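Local coordinates for protein poly-beta-1,6-N-acetyl-D-glucosamine N-deacetylase (PDB 4U10) that probably removes acetyl groups from poly-beta-1,6-N-acetyl-D-glucosamine through its polysaccharide deacetylase domain, a metal-dependent hydrolase of carbon-nitrogen bonds, at residues Y9-D14 / P26-A31. Sequence-based numbering, arbitrary orientation.
Sequences YHSVVD and PQTISA. With ZN (zinc ion), chain D.
At the edge of the Tyr9 ring, near its plane, Ile29 brings in its CD1, 3.7 Å from Tyr9 CE1; the ring meets that of Phe73 with the planes nearly parallel, about 15° apart, and the hydroxyl bonds to His37. The imidazole of His10 takes Gln27 CB obliquely at ND1, its plane 77° from the Gln27 amide. His10 NE2 binds zinc at 2.1 Å, Asp74 is a second ligand, and a water on the same ion lies in the plane of the ring. Further along, Val12 and Ile29 run side by side with CG2 against CG1, while Val12 CG1 sits over the backbone of Ala31, 3.5 Å from its CA. Leu34 and Val83, from two helices, pack against Val12. On the other face Val13 CG2 meets Thr28 CG2, the two side chains crossing at about a right angle.

This is a short parallel pairing in the sheet of the polysaccharide deacetylase (NodB) domain, at the end of strand 3-13 that carries the metal-binding histidine. Ile29 N bonds to Ser11 O at 3.1 Å, and Val13 N to Ile29 O at 3.0 Å; Ala31 N then reaches Val13 O at 2.7 Å, where Ser30 OG caps Leu33 N at the start of helix 31-42. Ahead of the bridges the chains separate enough for two waters. One accepts from His10 N and donates to Ser11 O and Gln27 O; the other accepts from Ser11 N and donates to Pro26 O and Thr28 OG1, itself also hydrogen-bonded to Phe25 O, tying the backbone beside the zinc ligand to the 26-28 loop.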
ATOM      1  N   TYR A   9       6.832  -1.480  -1.503  1.00 13.54           N
ATOM      2  CA  TYR A   9       7.018  -2.708  -2.239  1.00 14.09           C
ATOM      3  C   TYR A   9       5.668  -3.193  -2.761  1.00 14.79           C
ATOM      4  O   TYR A   9       4.658  -2.739  -2.289  1.00 17.14           O
ATOM      5  CB  TYR A   9       7.547  -3.837  -1.342  1.00 14.70           C
ATOM      6  CG  TYR A   9       9.008  -3.666  -0.906  1.00 15.17           C
ATOM      7  CD1 TYR A   9      10.058  -4.166  -1.671  1.00 15.07           C
ATOM      8  CD2 TYR A   9       9.313  -3.052   0.308  1.00 16.03           C
ATOM      9  CE1 TYR A   9      11.385  -3.971  -1.252  1.00 16.52           C
ATOM     10  CE2 TYR A   9      10.636  -2.900   0.752  1.00 14.81           C
ATOM     11  CZ  TYR A   9      11.646  -3.328  -0.001  1.00 14.47           C
ATOM     12  OH  TYR A   9      12.956  -3.118   0.459  1.00 17.69           O
ATOM     13  N   HIS A  10       5.672  -4.085  -3.749  1.00 14.57           N
ATOM     14  CA  HIS A  10       4.442  -4.722  -4.243  1.00 15.61           C
ATOM     15  C   HIS A  10       4.629  -6.224  -4.112  1.00 14.68           C
ATOM     16  O   HIS A  10       4.758  -6.742  -2.962  1.00 15.75           O
ATOM     17  CB  HIS A  10       4.146  -4.220  -5.667  1.00 15.55           C
ATOM     18  CG  HIS A  10       3.784  -2.778  -5.678  1.00 15.39           C
ATOM     19  ND1 HIS A  10       4.730  -1.781  -5.584  1.00 16.01           N
ATOM     20  CD2 HIS A  10       2.588  -2.165  -5.639  1.00 15.12           C
ATOM     21  CE1 HIS A  10       4.140  -0.608  -5.527  1.00 15.82           C
ATOM     22  NE2 HIS A  10       2.834  -0.810  -5.571  1.00 16.95           N
ATOM     23  N   SER A  11       4.669  -6.938  -5.222  1.00 13.98           N
ATOM     24  CA  SER A  11       4.876  -8.368  -5.116  1.00 15.59           C
ATOM     25  C   SER A  11       6.359  -8.700  -5.023  1.00 15.61           C
ATOM     26  O   SER A  11       7.220  -7.974  -5.579  1.00 16.54           O
ATOM     27  CB  SER A  11       4.233  -9.112  -6.256  1.00 15.35           C
ATOM     28  OG  SER A  11       4.065 -10.410  -5.884  1.00 16.60           O
ATOM     29  N   VAL A  12       6.616  -9.824  -4.350  1.00 15.46           N
ATOM     30  CA  VAL A  12       7.941 -10.410  -4.101  1.00 15.71           C
ATOM     31  C   VAL A  12       7.819 -11.933  -4.333  1.00 16.15           C
ATOM     32  O   VAL A  12       6.972 -12.596  -3.771  1.00 17.24           O
ATOM     33  CB  VAL A  12       8.518 -10.122  -2.706  1.00 14.79           C
ATOM     34  CG1 VAL A  12       9.937 -10.702  -2.579  1.00 15.98           C
ATOM     35  CG2 VAL A  12       8.614  -8.628  -2.432  1.00 14.02           C
ATOM     36  N   VAL A  13       8.639 -12.459  -5.238  1.00 17.59           N
ATOM     37  CA  VAL A  13       8.563 -13.835  -5.661  1.00 17.94           C
ATOM     38  C   VAL A  13       9.952 -14.479  -5.433  1.00 18.78           C
ATOM     39  O   VAL A  13      10.995 -13.778  -5.439  1.00 18.11           O
ATOM     40  CB  VAL A  13       8.124 -13.960  -7.144  1.00 19.55           C
ATOM     41  CG1 VAL A  13       6.715 -13.487  -7.307  1.00 19.52           C
ATOM     42  CG2 VAL A  13       9.027 -13.199  -8.082  1.00 19.49           C
ATOM     43  N   ASP A  14       9.985 -15.800  -5.255  1.00 21.32           N
ATOM     44  CA  ASP A  14      11.253 -16.511  -5.125  1.00 24.50           C
ATOM     45  C   ASP A  14      12.058 -16.471  -6.428  1.00 23.65           C
ATOM     46  O   ASP A  14      13.275 -16.334  -6.412  1.00 27.72           O
ATOM     47  CB  ASP A  14      11.031 -17.945  -4.671  1.00 28.12           C
ATOM     48  CG  ASP A  14      10.753 -18.026  -3.172  1.00 35.08           C
ATOM     49  OD1 ASP A  14      11.220 -17.143  -2.385  1.00 37.71           O
ATOM     50  OD2 ASP A  14      10.045 -18.959  -2.783  1.00 41.37           O
ATOM     51  N   PRO A  26       3.438  -4.862 -12.171  1.00 20.15           N
ATOM     52  CA  PRO A  26       4.515  -3.927 -12.045  1.00 21.10           C
ATOM     53  C   PRO A  26       5.272  -3.969 -10.683  1.00 19.57           C
ATOM     54  O   PRO A  26       4.684  -4.270  -9.655  1.00 17.32           O
ATOM     55  CB  PRO A  26       3.842  -2.565 -12.281  1.00 22.60           C
ATOM     56  CG  PRO A  26       2.596  -2.903 -13.072  1.00 22.06           C
ATOM     57  CD  PRO A  26       2.162  -4.215 -12.530  1.00 22.46           C
ATOM     58  N   GLN A  27       6.563  -3.640 -10.731  1.00 21.17           N
ATOM     59  CA  GLN A  27       7.447  -3.577  -9.549  1.00 21.46           C
ATOM     60  C   GLN A  27       7.616  -4.887  -8.794  1.00 20.99           C
ATOM     61  O   GLN A  27       7.968  -4.884  -7.595  1.00 19.69           O
ATOM     62  CB  GLN A  27       6.969  -2.461  -8.611  1.00 24.00           C
ATOM     63  CG  GLN A  27       7.459  -1.092  -9.086  1.00 26.45           C
ATOM     64  CD  GLN A  27       6.765  -0.593 -10.346  1.00 30.38           C
ATOM     65  OE1 GLN A  27       5.559  -0.359 -10.336  1.00 28.94           O
ATOM     66  NE2 GLN A  27       7.549  -0.379 -11.427  1.00 32.89           N
ATOM     67  N   THR A  28       7.334  -6.018  -9.444  1.00 18.77           N
ATOM     68  CA  THR A  28       7.592  -7.286  -8.806  1.00 19.31           C
ATOM     69  C   THR A  28       9.115  -7.493  -8.692  1.00 19.89           C
ATOM     70  O   THR A  28       9.843  -7.289  -9.653  1.00 21.62           O
ATOM     71  CB  THR A  28       6.945  -8.467  -9.549  1.00 18.81           C
ATOM     72  OG1 THR A  28       5.522  -8.291  -9.627  1.00 17.95           O
ATOM     73  CG2 THR A  28       7.255  -9.810  -8.899  1.00 19.12           C
ATOM     74  N   ILE A  29       9.607  -7.856  -7.498  1.00 17.56           N
ATOM     75  CA  ILE A  29      11.036  -8.119  -7.304  1.00 16.00           C
ATOM     76  C   ILE A  29      11.247  -9.533  -6.729  1.00 16.58           C
ATOM     77  O   ILE A  29      10.278 -10.213  -6.432  1.00 14.88           O
ATOM     78  CB  ILE A  29      11.682  -7.088  -6.401  1.00 16.94           C
ATOM     79  CG1 ILE A  29      11.167  -7.208  -4.969  1.00 14.62           C
ATOM     80  CG2 ILE A  29      11.446  -5.703  -6.934  1.00 16.25           C
ATOM     81  CD1 ILE A  29      11.996  -6.375  -4.023  1.00 15.64           C
ATOM     82  N   SER A  30      12.516  -9.952  -6.620  1.00 17.49           N
ATOM     83  CA  SER A  30      12.878 -11.265  -6.129  1.00 18.82           C
ATOM     84  C   SER A  30      13.026 -11.156  -4.632  1.00 17.46           C
ATOM     85  O   SER A  30      13.329 -10.084  -4.076  1.00 18.33           O
ATOM     86  CB  SER A  30      14.216 -11.790  -6.740  1.00 19.25           C
ATOM     87  OG  SER A  30      15.284 -10.933  -6.344  1.00 19.36           O
ATOM     88  N   ALA A  31      12.781 -12.274  -3.992  1.00 18.47           N
ATOM     89  CA  ALA A  31      12.968 -12.396  -2.570  1.00 18.86           C
ATOM     90  C   ALA A  31      14.451 -12.120  -2.246  1.00 19.51           C
ATOM     91  O   ALA A  31      14.749 -11.516  -1.233  1.00 21.93           O
ATOM     92  CB  ALA A  31      12.533 -13.767  -2.136  1.00 19.40           C
TER
HETATM   93 ZN    ZN D 402       1.374   0.636  -4.926  1.00 14.71          ZN
HETATM   94  O   HOH W   1       7.912  -5.244  -4.882  1.00 17.96           O
HETATM   95  O   HOH W   2       4.246  -6.414  -8.030  1.00 12.39           O
HETATM   96  O   HOH W   3      -0.371   0.486  -5.894  1.00  6.17           O